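PDB 7D78: DltD domain-containing protein, which is the fungal thioesterase DcsB, an alpha/beta hydrolase that probably releases a polyketide chain by cyclising it into a medium-ring lactone. Local coordinates for residues G51-M56 and S126-W131; G42-V47 and L120-S125; I202-S207 and Q237-L242; L160-A165 and A243-K248. One frame throughout, in Å; residues are numbered along the deposited sequence.

Contact 1. Residues G51-M56 and S126-W131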
loop_
_atom_site.group_PDB
_atom_site.type_symbol
_atom_site.label_atom_id
_atom_site.label_comp_id
_atom_site.label_asym_id
_atom_site.label_seq_id
_atom_site.Cartn_x
_atom_site.Cartn_y
_atom_site.Cartn_z
ATOM N N GLY A 51 -23.495 15.011 20.134
ATOM C CA GLY A 51 -24.163 14.474 18.970
ATOM C C GLY A 51 -23.228 13.725 18.037
ATOM O O GLY A 51 -22.014 13.643 18.267
ATOM N N PRO A 52 -23.784 13.170 16.958
ATOM C CA PRO A 52 -22.967 12.417 16.000
ATOM C C PRO A 52 -21.940 13.311 15.321
ATOM O O PRO A 52 -21.997 14.543 15.371
ATOM C CB PRO A 52 -23.988 11.889 14.988
ATOM C CG PRO A 52 -25.147 12.865 15.085
ATOM C CD PRO A 52 -25.189 13.298 16.521
ATOM N N ALA A 53 -20.968 12.665 14.677
ATOM C CA ALA A 53 -19.918 13.391 13.974
ATOM C C ALA A 53 -19.701 12.793 12.592
ATOM O O ALA A 53 -19.680 11.570 12.432
ATOM C CB ALA A 53 -18.602 13.374 14.768
ATOM N N ILE A 54 -19.524 13.662 11.599
ATOM C CA ILE A 54 -19.216 13.263 10.231
ATOM C C ILE A 54 -17.833 13.801 9.902
ATOM O O ILE A 54 -17.608 15.013 9.978
ATOM C CB ILE A 54 -20.252 13.795 9.227
ATOM C CG1 ILE A 54 -21.667 13.324 9.588
ATOM C CG2 ILE A 54 -19.861 13.408 7.812
ATOM C CD1 ILE A 54 -22.750 14.073 8.819
ATOM N N ILE A 55 -16.909 12.910 9.546
ATOM C CA ILE A 55 -15.554 13.294 9.148
ATOM C C ILE A 55 -15.487 13.251 7.628
ATOM O O ILE A 55 -15.699 12.191 7.028
ATOM C CB ILE A 55 -14.496 12.369 9.771
ATOM C CG1 ILE A 55 -14.453 12.532 11.293
ATOM C CG2 ILE A 55 -13.102 12.651 9.161
ATOM C CD1 ILE A 55 -13.884 11.290 12.023
ATOM N N MET A 56 -15.200 14.396 7.003
ATOM C CA MET A 56 -15.252 14.552 5.552
ATOM C C MET A 56 -13.837 14.613 4.984
ATOM O O MET A 56 -13.058 15.498 5.352
ATOM C CB MET A 56 -16.021 15.822 5.166
ATOM C CG MET A 56 -17.477 15.850 5.645
ATOM S SD MET A 56 -18.272 17.444 5.322
ATOM C CE MET A 56 -18.426 17.400 3.538
ATOM N N SER A 126 -19.960 6.915 19.723
ATOM C CA SER A 126 -20.691 5.772 19.188
ATOM C C SER A 126 -21.423 6.092 17.894
ATOM O O SER A 126 -22.115 5.219 17.362
ATOM C CB SER A 126 -21.702 5.244 20.224
ATOM O OG SER A 126 -22.780 6.153 20.412
ATOM N N LYS A 127 -21.292 7.314 17.372
ATOM C CA LYS A 127 -22.028 7.726 16.179
ATOM C C LYS A 127 -21.090 8.452 15.203
ATOM O O LYS A 127 -21.356 9.581 14.800
ATOM C CB LYS A 127 -23.218 8.631 16.521
ATOM C CG LYS A 127 -24.271 8.038 17.451
ATOM C CD LYS A 127 -25.405 9.053 17.643
ATOM C CE LYS A 127 -26.424 8.624 18.689
ATOM N NZ LYS A 127 -27.428 9.721 18.881
ATOM N N ILE A 128 -19.996 7.787 14.808
ATOM C CA ILE A 128 -19.017 8.344 13.871
ATOM C C ILE A 128 -19.345 7.866 12.459
ATOM O O ILE A 128 -19.524 6.661 12.233
ATOM C CB ILE A 128 -17.582 7.929 14.250
ATOM C CG1 ILE A 128 -17.236 8.337 15.686
ATOM C CG2 ILE A 128 -16.586 8.482 13.234
ATOM C CD1 ILE A 128 -17.299 9.844 15.957
ATOM N N THR A 129 -19.405 8.805 11.506
ATOM C CA THR A 129 -19.607 8.526 10.084
ATOM C C THR A 129 -18.420 9.063 9.296
ATOM O O THR A 129 -17.903 10.144 9.605
ATOM C CB THR A 129 -20.920 9.166 9.564
ATOM O OG1 THR A 129 -22.044 8.448 10.091
ATOM C CG2 THR A 129 -21.001 9.164 8.007
ATOM N N LEU A 130 -17.963 8.292 8.302
ATOM C CA LEU A 130 -16.944 8.753 7.364
ATOM C C LEU A 130 -17.594 9.120 6.037
ATOM O O LEU A 130 -18.398 8.351 5.488
ATOM C CB LEU A 130 -15.852 7.705 7.132
ATOM C CG LEU A 130 -14.910 7.389 8.304
ATOM C CD1 LEU A 130 -13.721 6.573 7.831
ATOM C CD2 LEU A 130 -14.460 8.653 9.065
ATOM N N TRP A 131 -17.226 10.294 5.530
ATOM C CA TRP A 131 -17.785 10.901 4.330
ATOM C C TRP A 131 -16.612 11.289 3.444
ATOM O O TRP A 131 -15.625 11.843 3.933
ATOM C CB TRP A 131 -18.624 12.132 4.716
ATOM C CG TRP A 131 -19.404 12.829 3.624
ATOM C CD1 TRP A 131 -20.760 12.798 3.445
ATOM C CD2 TRP A 131 -18.886 13.709 2.614
ATOM N NE1 TRP A 131 -21.116 13.585 2.377
ATOM C CE2 TRP A 131 -19.985 14.156 1.849
ATOM C CE3 TRP A 131 -17.599 14.152 2.274
ATOM C CZ2 TRP A 131 -19.838 15.022 0.758
ATOM C CZ3 TRP A 131 -17.455 15.021 1.183
ATOM C CH2 TRP A 131 -18.569 15.445 0.447
#
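The terminal methyl of Met56 is set down on the indole of Trp131: CE lies 3.5 Å from the centroid of the six-membered ring, a CH-pi contact over the face. SD stands farther back above the same face, so the pair is also a Met-aromatic contact. Two torsions make this possible. Trp131 turns CG away from its own N (chi1 -174°), and the Met56 chain bends only at its last torsion (chi3 71°), folding CE down onto the ring. Behind them CG2 of Ile54 packs at 3.6 Å on CB of Trp131. With an alanine at Trp131 the Met56 methyl would probably lose the surface it rests on, and a gap would be likely to open between the sheet and helix 68-77, whose Leu68 and Phe75 also touch the indole. On the other face CD2 of Leu130 lies 3.8 Å from CB of Ile55, the two side chains pointing the same way, while CD1 of Ile128 reaches Ala53; helix 103-118 covers Ile55 here. Between the faces the backbones are laced by a ladder of four hydrogen bonds: Ala53 N to Lys127 O at 3.1 Å, then Thr129 N to Ala53 O, Ile55 N to Thr129 O and Trp131 N to Ile55 O, each 2.9 Å. The strand axes approach to 4.7 Å, crossing at -23°, the usual twist between neighbouring parallel strands. Strand 127-133 leads to a probable nucleophile elbow around Ser134, and this parallel pair belongs to the central sheet of the alpha/beta hydrolase fold.

Contact 2. Residues G42-V47 and L120-S125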
loop_
_atom_site.group_PDB
_atom_site.type_symbol
_atom_site.label_atom_id
_atom_site.label_comp_id
_atom_site.label_asym_id
_atom_site.label_seq_id
_atom_site.Cartn_x
_atom_site.Cartn_y
_atom_site.Cartn_z
ATOM N N GLY A 42 -7.764 20.835 10.400
ATOM C CA GLY A 42 -9.052 20.967 9.747
ATOM C C GLY A 42 -10.002 21.888 10.487
ATOM O O GLY A 42 -9.676 22.445 11.539
ATOM N N ARG A 43 -11.192 22.057 9.898
ATOM C CA ARG A 43 -12.273 22.850 10.478
ATOM C C ARG A 43 -13.252 21.916 11.173
ATOM O O ARG A 43 -13.722 20.955 10.563
ATOM C CB ARG A 43 -13.037 23.636 9.417
ATOM C CG ARG A 43 -12.221 24.567 8.550
ATOM C CD ARG A 43 -13.163 25.226 7.566
ATOM N NE ARG A 43 -12.555 26.365 6.885
ATOM C CZ ARG A 43 -13.235 27.230 6.144
ATOM N NH1 ARG A 43 -14.548 27.094 5.997
ATOM N NH2 ARG A 43 -12.600 28.235 5.557
ATOM N N PHE A 44 -13.560 22.206 12.434
ATOM C CA PHE A 44 -14.531 21.435 13.200
ATOM C C PHE A 44 -15.761 22.300 13.430
ATOM O O PHE A 44 -15.670 23.357 14.064
ATOM C CB PHE A 44 -13.943 20.970 14.529
ATOM C CG PHE A 44 -14.860 20.084 15.316
ATOM C CD1 PHE A 44 -15.160 18.807 14.866
ATOM C CD2 PHE A 44 -15.432 20.531 16.498
ATOM C CE1 PHE A 44 -16.000 17.977 15.583
ATOM C CE2 PHE A 44 -16.278 19.709 17.230
ATOM C CZ PHE A 44 -16.566 18.427 16.771
ATOM N N TYR A 45 -16.887 21.864 12.888
ATOM C CA TYR A 45 -18.175 22.541 13.029
ATOM C C TYR A 45 -18.940 21.824 14.142
ATOM O O TYR A 45 -19.526 20.764 13.914
ATOM C CB TYR A 45 -18.935 22.507 11.707
ATOM C CG TYR A 45 -18.313 23.302 10.566
ATOM C CD1 TYR A 45 -17.193 22.828 9.881
ATOM C CD2 TYR A 45 -18.869 24.513 10.152
ATOM C CE1 TYR A 45 -16.634 23.544 8.816
ATOM C CE2 TYR A 45 -18.318 25.241 9.092
ATOM C CZ TYR A 45 -17.202 24.749 8.429
ATOM O OH TYR A 45 -16.654 25.461 7.383
ATOM N N ALA A 46 -18.918 22.392 15.349
ATOM C CA ALA A 46 -19.466 21.744 16.536
ATOM C C ALA A 46 -20.973 21.964 16.636
ATOM O O ALA A 46 -21.521 22.930 16.106
ATOM C CB ALA A 46 -18.797 22.281 17.802
ATOM N N VAL A 47 -21.645 21.053 17.333
ATOM C CA VAL A 47 -23.043 21.244 17.694
ATOM C C VAL A 47 -23.123 21.368 19.206
ATOM O O VAL A 47 -22.217 20.962 19.940
ATOM C CB VAL A 47 -23.957 20.110 17.187
ATOM C CG1 VAL A 47 -23.846 19.983 15.673
ATOM C CG2 VAL A 47 -23.616 18.796 17.886
ATOM N N LEU A 120 -13.607 14.487 21.495
ATOM C CA LEU A 120 -14.020 15.867 21.723
ATOM C C LEU A 120 -15.309 15.913 22.552
ATOM O O LEU A 120 -16.096 14.963 22.538
ATOM C CB LEU A 120 -14.212 16.585 20.390
ATOM C CG LEU A 120 -12.933 16.731 19.551
ATOM C CD1 LEU A 120 -13.255 17.447 18.245
ATOM C CD2 LEU A 120 -11.850 17.473 20.329
ATOM N N PRO A 121 -15.541 17.010 23.290
ATOM C CA PRO A 121 -16.668 17.036 24.251
ATOM C C PRO A 121 -18.043 16.936 23.612
ATOM O O PRO A 121 -18.954 16.348 24.215
ATOM C CB PRO A 121 -16.494 18.388 24.969
ATOM C CG PRO A 121 -15.091 18.817 24.689
ATOM C CD PRO A 121 -14.714 18.233 23.363
ATOM N N SER A 122 -18.226 17.487 22.416
ATOM C CA SER A 122 -19.523 17.489 21.752
ATOM C C SER A 122 -19.774 16.250 20.895
ATOM O O SER A 122 -20.836 16.151 20.275
ATOM C CB SER A 122 -19.655 18.741 20.875
ATOM O OG SER A 122 -18.754 18.664 19.779
ATOM N N VAL A 123 -18.839 15.309 20.841
ATOM C CA VAL A 123 -18.905 14.203 19.891
ATOM C C VAL A 123 -19.345 12.943 20.616
ATOM O O VAL A 123 -18.806 12.599 21.674
ATOM C CB VAL A 123 -17.548 13.994 19.197
ATOM C CG1 VAL A 123 -17.590 12.758 18.316
ATOM C CG2 VAL A 123 -17.188 15.244 18.382
ATOM N N ASP A 124 -20.339 12.263 20.050
ATOM C CA ASP A 124 -20.767 10.946 20.509
ATOM C C ASP A 124 -19.886 9.909 19.817
ATOM O O ASP A 124 -20.054 9.640 18.625
ATOM C CB ASP A 124 -22.243 10.745 20.171
ATOM C CG ASP A 124 -22.802 9.450 20.704
ATOM O OD1 ASP A 124 -22.018 8.523 21.006
ATOM O OD2 ASP A 124 -24.045 9.376 20.831
ATOM N N SER A 125 -18.949 9.327 20.564
ATOM C CA SER A 125 -18.002 8.376 19.987
ATOM C C SER A 125 -18.680 7.128 19.429
ATOM O O SER A 125 -18.027 6.351 18.720
ATOM C CB SER A 125 -16.974 7.974 21.052
ATOM O OG SER A 125 -17.592 7.175 22.041
#
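Leu120 lays its CD1 methyl squarely over the ring of Phe44, 3.8 Å from the centroid and 11° off the normal, a CH-pi contact made where a type I beta turn, Leu120 to Val123, meets the end of strand 39-45 in the central sheet of the alpha/beta hydrolase fold. The two side chains approach from opposite directions. Phe44 can reach across because its CG is anti to the backbone N (chi1 -176°), which carries the ring out from the strand toward the turn. The turn is closed by the hydrogen bond from Val123 N to Leu120 O at 3.2 Å. Ser122 comes next and serves two neighbours at once. Its OG sits beside the rim of the Phe44 ring, near the ring plane, at 3.7 Å from CE2, but the polar partner of that hydroxyl is OD1 of Asn81 on strand 81-86. The same amide oxygen accepts from Val47 N, so Asn81 ties the turn to the chain leaving the strand. CB of Ser122 lies 3.5 Å from Val47 O, and CB of Ala46 lies 4.1 Å from OG of Ser122. The contact is thus held by a ring and its apolar neighbours, with the polar link supplied by a third strand. Val123 brings the turn to its close and sends the chain into the short strand 123-124. Its CG2, anti to the carbonyl carbon, comes obliquely to the ring and ends 3.6 Å from CZ of Phe44.

Contact 3. Residues I202-S207 and Q237-L242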
loop_
_atom_site.group_PDB
_atom_site.type_symbol
_atom_site.label_atom_id
_atom_site.label_comp_id
_atom_site.label_asym_id
_atom_site.label_seq_id
_atom_site.Cartn_x
_atom_site.Cartn_y
_atom_site.Cartn_z
ATOM N N ILE A 202 -0.245 9.078 -16.016
ATOM C CA ILE A 202 -0.822 7.736 -15.896
ATOM C C ILE A 202 -2.204 7.637 -16.529
ATOM O O ILE A 202 -2.744 6.523 -16.640
ATOM C CB ILE A 202 -0.879 7.259 -14.426
ATOM C CG1 ILE A 202 -1.868 8.083 -13.610
ATOM C CG2 ILE A 202 0.514 7.310 -13.777
ATOM C CD1 ILE A 202 -2.078 7.535 -12.174
ATOM N N GLY A 203 -2.788 8.755 -16.949
ATOM C CA GLY A 203 -4.105 8.731 -17.564
ATOM C C GLY A 203 -5.273 8.685 -16.600
ATOM O O GLY A 203 -6.317 8.115 -16.935
ATOM N N MET A 204 -5.150 9.288 -15.417
ATOM C CA MET A 204 -6.194 9.144 -14.408
ATOM C C MET A 204 -7.253 10.229 -14.553
ATOM O O MET A 204 -6.989 11.317 -15.072
ATOM C CB MET A 204 -5.601 9.194 -12.993
ATOM C CG MET A 204 -4.910 10.508 -12.638
ATOM S SD MET A 204 -4.437 10.648 -10.877
ATOM C CE MET A 204 -6.023 11.060 -10.155
ATOM N N ALA A 205 -8.463 9.906 -14.089
ATOM C CA ALA A 205 -9.507 10.895 -13.796
ATOM C C ALA A 205 -9.884 11.725 -15.023
ATOM O O ALA A 205 -10.035 12.947 -14.946
ATOM C CB ALA A 205 -9.098 11.807 -12.639
ATOM N N GLY A 206 -10.047 11.059 -16.161
ATOM C CA GLY A 206 -10.503 11.723 -17.364
ATOM C C GLY A 206 -9.411 12.218 -18.277
ATOM O O GLY A 206 -9.717 12.913 -19.255
ATOM N N SER A 207 -8.153 11.871 -17.997
ATOM C CA SER A 207 -7.023 12.331 -18.796
ATOM C C SER A 207 -7.193 11.931 -20.254
ATOM O O SER A 207 -7.423 10.762 -20.571
ATOM C CB SER A 207 -5.724 11.751 -18.232
ATOM O OG SER A 207 -4.619 11.987 -19.086
ATOM N N GLN A 237 5.766 10.840 -7.335
ATOM C CA GLN A 237 5.746 9.557 -6.630
ATOM C C GLN A 237 4.350 9.161 -6.171
ATOM O O GLN A 237 4.143 7.994 -5.812
ATOM C CB GLN A 237 6.695 9.591 -5.430
ATOM C CG GLN A 237 8.177 9.550 -5.822
ATOM C CD GLN A 237 8.529 8.341 -6.697
ATOM O OE1 GLN A 237 8.018 7.240 -6.487
ATOM N NE2 GLN A 237 9.413 8.551 -7.677
ATOM N N THR A 238 3.402 10.104 -6.153
ATOM C CA THR A 238 1.982 9.796 -5.989
ATOM C C THR A 238 1.605 8.626 -6.879
ATOM O O THR A 238 0.907 7.703 -6.448
ATOM C CB THR A 238 1.114 11.009 -6.347
ATOM O OG1 THR A 238 1.414 12.094 -5.465
ATOM C CG2 THR A 238 -0.392 10.662 -6.278
ATOM N N TYR A 239 2.094 8.647 -8.124
ATOM C CA TYR A 239 1.715 7.615 -9.077
ATOM C C TYR A 239 2.252 6.246 -8.675
ATOM O O TYR A 239 1.669 5.223 -9.046
ATOM C CB TYR A 239 2.202 8.009 -10.467
ATOM C CG TYR A 239 1.586 9.299 -10.970
ATOM C CD1 TYR A 239 0.283 9.662 -10.617
ATOM C CD2 TYR A 239 2.304 10.152 -11.800
ATOM C CE1 TYR A 239 -0.284 10.860 -11.090
ATOM C CE2 TYR A 239 1.756 11.332 -12.274
ATOM C CZ TYR A 239 0.469 11.679 -11.929
ATOM O OH TYR A 239 -0.050 12.861 -12.421
ATOM N N GLN A 240 3.370 6.204 -7.943
ATOM C CA GLN A 240 3.838 4.934 -7.394
ATOM C C GLN A 240 2.854 4.395 -6.357
ATOM O O GLN A 240 2.526 3.200 -6.356
ATOM C CB GLN A 240 5.229 5.111 -6.783
ATOM C CG GLN A 240 5.783 3.854 -6.105
ATOM C CD GLN A 240 6.019 2.723 -7.088
ATOM O OE1 GLN A 240 5.175 1.826 -7.258
ATOM N NE2 GLN A 240 7.155 2.764 -7.755
ATOM N N LYS A 241 2.372 5.262 -5.463
ATOM C CA LYS A 241 1.377 4.837 -4.483
ATOM C C LYS A 241 0.102 4.362 -5.169
ATOM O O LYS A 241 -0.512 3.378 -4.745
ATOM C CB LYS A 241 1.071 5.985 -3.517
ATOM C CG LYS A 241 2.308 6.640 -2.884
ATOM C CD LYS A 241 3.212 5.581 -2.245
ATOM C CE LYS A 241 4.516 6.177 -1.719
ATOM N NZ LYS A 241 5.371 5.115 -1.076
ATOM N N LEU A 242 -0.312 5.051 -6.233
ATOM C CA LEU A 242 -1.515 4.641 -6.948
ATOM C C LEU A 242 -1.306 3.329 -7.692
ATOM O O LEU A 242 -2.271 2.588 -7.911
ATOM C CB LEU A 242 -1.958 5.736 -7.925
ATOM C CG LEU A 242 -2.285 7.095 -7.290
ATOM C CD1 LEU A 242 -2.823 8.044 -8.346
ATOM C CD2 LEU A 242 -3.303 6.921 -6.153
#
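Ile202 fits its branched side chain against the Tyr239 ring, joining a loop before helix 210-220 to helix 238-244, both in the part of the chain inserted between strands 150-156 and 259-264 of the alpha/beta hydrolase sheet. The CG2 methyl is one bump: it stands 3.6 Å above the ring plane, shifted toward the CG side, in a CH-pi contact. The CD1 methyl is the second, 3.5 Å from CD1 of Tyr239. With CG1 set between the backbone N and carbonyl carbon (chi1 67°), both arms reach the aromatic side chain, and CD1 also enters the hollow between Tyr239 and Leu242, one helical turn apart. Replacing Ile202 by an alanine would remove both arms and would probably open a gap over that ring face and leave CD1 of Leu242 with less to pack on. Met204 approaches the same ring from its edge, crossing Tyr239 at about a right angle; its sulfur lies 5.5 Å from the centroid, a Met-aromatic contact. The type I' turn from Met204 to Ser207 then takes the chain away from the helix. Leu242 closes the cluster: its CD1 methyl is 3.9 Å from CD1 of Ile202 and 4.0 Å from SD of Met204.

Contact 4. Residues L160-A165 and A243-K248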
loop_
_atom_site.group_PDB
_atom_site.type_symbol
_atom_site.label_atom_id
_atom_site.label_comp_id
_atom_site.label_asym_id
_atom_site.label_seq_id
_atom_site.Cartn_x
_atom_site.Cartn_y
_atom_site.Cartn_z
ATOM N N LEU A 160 -12.126 4.741 -8.633
ATOM C CA LEU A 160 -11.714 3.385 -8.313
ATOM C C LEU A 160 -10.625 2.818 -9.213
ATOM O O LEU A 160 -10.184 1.682 -8.982
ATOM C CB LEU A 160 -12.933 2.454 -8.342
ATOM C CG LEU A 160 -14.041 2.844 -7.365
ATOM C CD1 LEU A 160 -15.344 2.149 -7.755
ATOM C CD2 LEU A 160 -13.640 2.472 -5.945
ATOM N N SER A 161 -10.174 3.559 -10.219
ATOM C CA SER A 161 -9.063 3.137 -11.061
ATOM C C SER A 161 -8.313 4.388 -11.504
ATOM O O SER A 161 -8.851 5.500 -11.446
ATOM C CB SER A 161 -9.538 2.332 -12.280
ATOM O OG SER A 161 -10.414 3.114 -13.076
ATOM N N PHE A 162 -7.066 4.197 -11.948
ATOM C CA PHE A 162 -6.176 5.342 -12.153
ATOM C C PHE A 162 -5.299 5.246 -13.396
ATOM O O PHE A 162 -5.063 6.260 -14.058
ATOM C CB PHE A 162 -5.315 5.532 -10.901
ATOM C CG PHE A 162 -6.140 5.738 -9.667
ATOM C CD1 PHE A 162 -6.656 6.998 -9.374
ATOM C CD2 PHE A 162 -6.490 4.662 -8.866
ATOM C CE1 PHE A 162 -7.467 7.198 -8.269
ATOM C CE2 PHE A 162 -7.298 4.847 -7.756
ATOM C CZ PHE A 162 -7.782 6.119 -7.455
ATOM N N TYR A 163 -4.808 4.053 -13.713
ATOM C CA TYR A 163 -3.887 3.863 -14.824
ATOM C C TYR A 163 -4.641 3.496 -16.097
ATOM O O TYR A 163 -5.518 2.630 -16.077
ATOM C CB TYR A 163 -2.881 2.759 -14.493
ATOM C CG TYR A 163 -1.667 3.237 -13.734
ATOM C CD1 TYR A 163 -1.712 3.444 -12.356
ATOM C CD2 TYR A 163 -0.464 3.474 -14.398
ATOM C CE1 TYR A 163 -0.590 3.882 -11.661
ATOM C CE2 TYR A 163 0.659 3.897 -13.718
ATOM C CZ TYR A 163 0.594 4.101 -12.348
ATOM O OH TYR A 163 1.719 4.533 -11.689
ATOM N N GLN A 164 -4.287 4.146 -17.201
ATOM C CA GLN A 164 -4.600 3.637 -18.529
ATOM C C GLN A 164 -3.481 2.687 -18.925
ATOM O O GLN A 164 -2.303 3.043 -18.826
ATOM C CB GLN A 164 -4.726 4.779 -19.545
ATOM C CG GLN A 164 -5.945 5.680 -19.303
ATOM C CD GLN A 164 -5.952 6.920 -20.189
ATOM O OE1 GLN A 164 -5.261 6.980 -21.198
ATOM N NE2 GLN A 164 -6.732 7.918 -19.802
ATOM N N ALA A 165 -3.845 1.481 -19.372
ATOM C CA ALA A 165 -2.834 0.440 -19.555
ATOM C C ALA A 165 -1.744 0.858 -20.534
ATOM O O ALA A 165 -0.575 0.496 -20.353
ATOM C CB ALA A 165 -3.495 -0.862 -20.019
ATOM N N ALA A 243 -0.065 3.018 -8.087
ATOM C CA ALA A 243 0.183 1.744 -8.757
ATOM C C ALA A 243 -0.060 0.576 -7.814
ATOM O O ALA A 243 -0.561 -0.473 -8.233
ATOM C CB ALA A 243 1.613 1.697 -9.298
ATOM N N TRP A 244 0.323 0.743 -6.544
ATOM C CA TRP A 244 0.178 -0.301 -5.537
ATOM C C TRP A 244 -1.277 -0.487 -5.117
ATOM O O TRP A 244 -1.701 -1.613 -4.836
ATOM C CB TRP A 244 0.991 0.052 -4.291
ATOM C CG TRP A 244 2.509 0.193 -4.395
ATOM C CD1 TRP A 244 3.284 1.075 -3.686
ATOM C CD2 TRP A 244 3.420 -0.583 -5.191
ATOM N NE1 TRP A 244 4.606 0.898 -3.992
ATOM C CE2 TRP A 244 4.722 -0.111 -4.909
ATOM C CE3 TRP A 244 3.267 -1.630 -6.103
ATOM C CZ2 TRP A 244 5.858 -0.642 -5.520
ATOM C CZ3 TRP A 244 4.389 -2.160 -6.701
ATOM C CH2 TRP A 244 5.673 -1.661 -6.413
ATOM N N TRP A 245 -2.040 0.604 -5.071
ATOM C CA TRP A 245 -3.374 0.609 -4.487
ATOM C C TRP A 245 -4.330 -0.237 -5.312
ATOM O O TRP A 245 -4.433 -0.067 -6.531
ATOM C CB TRP A 245 -3.890 2.043 -4.419
ATOM C CG TRP A 245 -5.010 2.311 -3.461
ATOM C CD1 TRP A 245 -5.328 1.606 -2.328
ATOM C CD2 TRP A 245 -5.941 3.399 -3.533
ATOM N NE1 TRP A 245 -6.405 2.200 -1.690
ATOM C CE2 TRP A 245 -6.800 3.294 -2.414
ATOM C CE3 TRP A 245 -6.128 4.458 -4.436
ATOM C CZ2 TRP A 245 -7.824 4.211 -2.173
ATOM C CZ3 TRP A 245 -7.139 5.366 -4.195
ATOM C CH2 TRP A 245 -7.973 5.242 -3.064
ATOM N N GLN A 246 -5.048 -1.136 -4.642
ATOM C CA GLN A 246 -6.083 -1.955 -5.271
ATOM C C GLN A 246 -7.400 -1.730 -4.534
ATOM O O GLN A 246 -7.874 -2.613 -3.810
ATOM C CB GLN A 246 -5.683 -3.429 -5.256
ATOM C CG GLN A 246 -4.263 -3.670 -5.795
ATOM C CD GLN A 246 -4.171 -3.354 -7.257
ATOM O OE1 GLN A 246 -5.104 -3.637 -8.011
ATOM N NE2 GLN A 246 -3.058 -2.747 -7.677
ATOM N N PRO A 247 -8.013 -0.550 -4.694
ATOM C CA PRO A 247 -9.160 -0.205 -3.836
ATOM C C PRO A 247 -10.384 -1.068 -4.070
ATOM O O PRO A 247 -11.145 -1.303 -3.120
ATOM C CB PRO A 247 -9.437 1.262 -4.190
ATOM C CG PRO A 247 -8.867 1.437 -5.562
ATOM C CD PRO A 247 -7.663 0.536 -5.625
ATOM N N LYS A 248 -10.614 -1.534 -5.303
ATOM C CA LYS A 248 -11.725 -2.453 -5.531
ATOM C C LYS A 248 -11.607 -3.681 -4.645
ATOM O O LYS A 248 -12.624 -4.199 -4.166
ATOM C CB LYS A 248 -11.799 -2.858 -7.006
ATOM C CG LYS A 248 -12.086 -1.693 -7.938
ATOM C CD LYS A 248 -12.098 -2.126 -9.406
ATOM C CE LYS A 248 -12.364 -0.946 -10.333
ATOM N NZ LYS A 248 -12.206 -1.316 -11.769
#
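Phe162 and Trp245 meet along a side of each ring, CZ and CE2 of Phe162 against CZ3 and CE3 of Trp245, with CZ of Phe162 3.4 Å from CZ3 of Trp245. The planes are only 24° from parallel, but the rings have slid apart, with centroids 5.5 Å from each other, so they barely overlap. Trp245 swings its CG anti to the backbone N (chi1 -160°) just where helix 238-244 ends, which brings the benzo edge to Phe162. Phe162 has its CG anti to the carbonyl carbon instead (chi1 -58°), which turns the ring toward Trp245 and Pro247, with CG of Pro247 near its plane, at the edge. Tyr163 reaches past Ala243: its CE1 is 3.7 Å from the alanine CA, and OH is 3.7 Å from CB. That hydroxyl is hydrogen-bonded to Tyr239 O one turn back, which fixes the far end of the ring. At the other end Lys248 runs out straight beyond CG, laying CE 3.7 Å from Leu160 O and against CB of Leu160 before NZ forms a salt bridge with Glu274. Residues 160-163 thus lie along the break between helices 238-244 and 247-251, with Trp245 also packed on Phe135 and on Thr138 of helix 135-146. This is consistent with an insertion that packs over the core of an alpha/beta hydrolase, near the probable Ser-His-Asp triad of Ser134, His296 and Asp267.

Overall arrangement
From the N terminus, strand 39-45 ends within 42-47 and strand 51-57 follows. Contact 2 closes back from 120-125 to the first, and contact 1 from 126-131 to the second; their segments alternate, so the two loops cross. They touch, with Gly51 hydrogen-bonded to Ser122 and Asp124, and together join strands 39-45, 51-57 and 127-133 of the central sheet. Past strand 150-156 the chain enters 160-165, the opening of contact 4. Contact 3 opens and closes before 243-248 completes contact 4. These two fasten loops of the insertion between strands 150-156 and 259-264 to helices 238-244 and 247-251, about 28 to 34 Å, centre to centre, from the first pair, beside the second subunit.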